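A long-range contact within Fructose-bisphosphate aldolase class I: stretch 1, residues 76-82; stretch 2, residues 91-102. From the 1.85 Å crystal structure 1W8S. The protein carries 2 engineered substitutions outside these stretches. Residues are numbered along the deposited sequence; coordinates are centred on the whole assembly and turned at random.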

# COMPACT_ATOMS: atom_id res chain seq x y z
N ILE E 76 23.96 -4.70 -17.68
CA ILE E 76 23.30 -4.86 -16.41
C ILE E 76 22.24 -3.77 -16.39
O ILE E 76 22.55 -2.58 -16.46
CB ILE E 76 24.27 -4.69 -15.27
CG1 ILE E 76 25.42 -5.69 -15.41
CG2 ILE E 76 23.56 -4.86 -13.92
CD1 ILE E 76 26.46 -5.62 -14.28
N LEU E 77 20.98 -4.19 -16.38
CA LEU E 77 19.83 -3.27 -16.32
C LEU E 77 19.53 -2.95 -14.86
O LEU E 77 19.15 -3.81 -14.05
CB LEU E 77 18.64 -3.87 -17.02
CG LEU E 77 17.48 -3.03 -17.52
CD1 LEU E 77 17.04 -2.02 -16.52
CD2 LEU E 77 17.89 -2.35 -18.79
N LYS E 78 19.81 -1.69 -14.49
CA LYS E 78 19.54 -1.14 -13.18
C LYS E 78 18.04 -0.88 -13.07
O LYS E 78 17.51 -0.02 -13.78
CB LYS E 78 20.28 0.19 -13.05
CG LYS E 78 20.08 0.94 -11.74
CD LYS E 78 20.31 0.05 -10.60
CE LYS E 78 20.36 0.81 -9.26
NZ LYS E 78 19.53 1.99 -9.21
N LEU E 79 17.35 -1.67 -12.25
CA LEU E 79 15.88 -1.71 -12.27
C LEU E 79 15.22 -0.58 -11.51
O LEU E 79 14.13 -0.16 -11.88
CB LEU E 79 15.32 -3.04 -11.73
CG LEU E 79 15.76 -4.29 -12.49
CD1 LEU E 79 15.49 -5.49 -11.62
CD2 LEU E 79 15.01 -4.40 -13.78
N ASN E 80 15.83 -0.12 -10.42
CA ASN E 80 15.22 0.92 -9.62
C ASN E 80 15.95 2.22 -9.84
O ASN E 80 16.81 2.30 -10.69
CB ASN E 80 15.02 0.56 -8.12
CG ASN E 80 16.29 0.10 -7.39
OD1 ASN E 80 17.33 -0.15 -8.00
ND2 ASN E 80 16.16 -0.07 -6.08
N GLY E 81 15.58 3.26 -9.12
CA GLY E 81 16.27 4.53 -9.25
C GLY E 81 15.54 5.61 -8.52
O GLY E 81 14.30 5.59 -8.41
N LYS E 82 16.32 6.51 -7.92
CA LYS E 82 15.82 7.67 -7.20
C LYS E 82 16.70 8.86 -7.55
O LYS E 82 17.75 8.69 -8.14
CB LYS E 82 15.82 7.45 -5.69
CG LYS E 82 17.21 7.30 -5.03
CD LYS E 82 17.20 7.53 -3.53
CE LYS E 82 17.30 8.98 -3.13
NZ LYS E 82 18.67 9.61 -3.38
N VAL E 91 14.71 5.76 -0.48
CA VAL E 91 13.93 4.71 -1.09
C VAL E 91 14.10 4.78 -2.59
O VAL E 91 14.15 5.85 -3.17
CB VAL E 91 12.45 4.82 -0.65
CG1 VAL E 91 11.80 6.00 -1.28
CG2 VAL E 91 11.69 3.53 -0.97
N SER E 92 14.22 3.62 -3.21
CA SER E 92 14.41 3.52 -4.67
C SER E 92 13.54 2.34 -5.15
O SER E 92 13.78 1.21 -4.73
CB SER E 92 15.87 3.26 -4.98
OG SER E 92 16.13 3.30 -6.39
N VAL E 93 12.50 2.63 -5.94
CA VAL E 93 11.59 1.57 -6.40
C VAL E 93 11.83 1.22 -7.87
O VAL E 93 12.34 2.02 -8.64
CB VAL E 93 10.11 1.95 -6.22
CG1 VAL E 93 9.79 2.23 -4.79
CG2 VAL E 93 9.76 3.12 -7.06
N ALA E 94 11.42 0.01 -8.24
CA ALA E 94 11.62 -0.47 -9.58
C ALA E 94 10.82 0.34 -10.56
O ALA E 94 9.65 0.64 -10.33
CB ALA E 94 11.21 -1.95 -9.68
N ASN E 95 11.46 0.73 -11.65
CA ASN E 95 10.77 1.36 -12.77
C ASN E 95 10.71 0.43 -13.99
O ASN E 95 10.29 0.84 -15.09
CB ASN E 95 11.43 2.69 -13.17
CG ASN E 95 12.86 2.54 -13.54
OD1 ASN E 95 13.19 1.95 -14.56
ND2 ASN E 95 13.74 3.09 -12.71
N CYS E 96 11.18 -0.79 -13.79
CA CYS E 96 11.32 -1.82 -14.84
C CYS E 96 11.20 -3.17 -14.19
O CYS E 96 11.66 -3.34 -13.05
CB CYS E 96 12.69 -1.70 -15.49
SG CYS E 96 12.94 -2.64 -17.02
N SER E 97 10.65 -4.14 -14.93
CA SER E 97 10.58 -5.54 -14.50
C SER E 97 11.75 -6.31 -15.05
O SER E 97 12.40 -5.88 -16.04
CB SER E 97 9.32 -6.22 -15.00
OG SER E 97 9.21 -6.22 -16.40
N VAL E 98 12.02 -7.46 -14.45
CA VAL E 98 13.03 -8.35 -14.98
C VAL E 98 12.64 -8.82 -16.36
O VAL E 98 13.49 -8.95 -17.22
CB VAL E 98 13.21 -9.56 -14.04
CG1 VAL E 98 14.05 -10.64 -14.68
CG2 VAL E 98 13.81 -9.08 -12.71
N GLU E 99 11.36 -9.11 -16.58
CA GLU E 99 10.95 -9.59 -17.91
C GLU E 99 11.28 -8.54 -18.99
O GLU E 99 11.76 -8.86 -20.09
CB GLU E 99 9.45 -9.95 -17.92
CG GLU E 99 8.92 -10.31 -19.30
CD GLU E 99 7.46 -10.78 -19.33
OE1 GLU E 99 6.91 -11.16 -18.30
OE2 GLU E 99 6.92 -10.81 -20.44
N GLU E 100 11.04 -7.26 -18.69
CA GLU E 100 11.31 -6.20 -19.65
C GLU E 100 12.83 -6.06 -19.85
O GLU E 100 13.28 -5.78 -20.96
CB GLU E 100 10.74 -4.88 -19.19
CG GLU E 100 9.23 -4.82 -19.25
CD GLU E 100 8.67 -3.65 -18.49
OE1 GLU E 100 8.71 -3.70 -17.25
OE2 GLU E 100 8.24 -2.68 -19.13
N ALA E 101 13.60 -6.25 -18.79
CA ALA E 101 15.07 -6.24 -18.88
C ALA E 101 15.60 -7.29 -19.87
O ALA E 101 16.52 -7.02 -20.66
CB ALA E 101 15.68 -6.43 -17.52
N VAL E 102 15.03 -8.49 -19.79
CA VAL E 102 15.34 -9.52 -20.73
C VAL E 102 15.07 -9.05 -22.14
O VAL E 102 15.95 -9.17 -23.01
CB VAL E 102 14.55 -10.80 -20.42
CG1 VAL E 102 14.68 -11.79 -21.56
CG2 VAL E 102 15.11 -11.40 -19.12
O HOH W 1 15.58 1.13 -15.23
O HOH W 2 18.66 3.76 -6.33
O HOH W 3 12.33 5.56 -6.54
O HOH W 4 12.60 4.28 -10.19

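The two stretches come closest where Asn-80 CA lies 3.9 Å from Ala-94 CA, yet direct bonds between them are few. One is backbone to backbone: Asn-95 N donates to Leu-79 O at 2.8 Å and nearly straight. The other uses a side chain, Asn-80 ND2 reaching Ser-92 O at 3.0 Å, so the Asn-80 side-chain amide satisfies the carbonyl of Ser-92.

Water links the backbones around Gly-81. One molecule accepts a hydrogen bond from Val-93 N (3.0 Å) and donates one to Gly-81 O (2.7 Å); a second donates to both Gly-81 O and Val-93 O, at 2.8 Å each, and accepts from Asn-95 ND2 at 3.0 Å. A third lies 2.7 Å from Lys-78 O and 2.6 Å from Asn-95 OD1. Proximity alone does not make a bond: Gly-81 N sits 2.8 Å from Ser-92 OG, but the angle is poor. Lys-78 NZ turns back within its own stretch, donating to Asn-80 O at 3.1 Å.

Apolar side chains meet next to these polar contacts. Leu-79, the most covered residue, brings CD2 to 3.9 Å from Cys-96 CB and CD1 to 4.1 Å from Val-98 CG2, while Leu-77 CG meets Ala-101 CB at 3.8 Å. Ser-97 caps the helix that begins at Val-98 and carries Ala-101, its OG accepting from Glu-100 N at 3.1 Å.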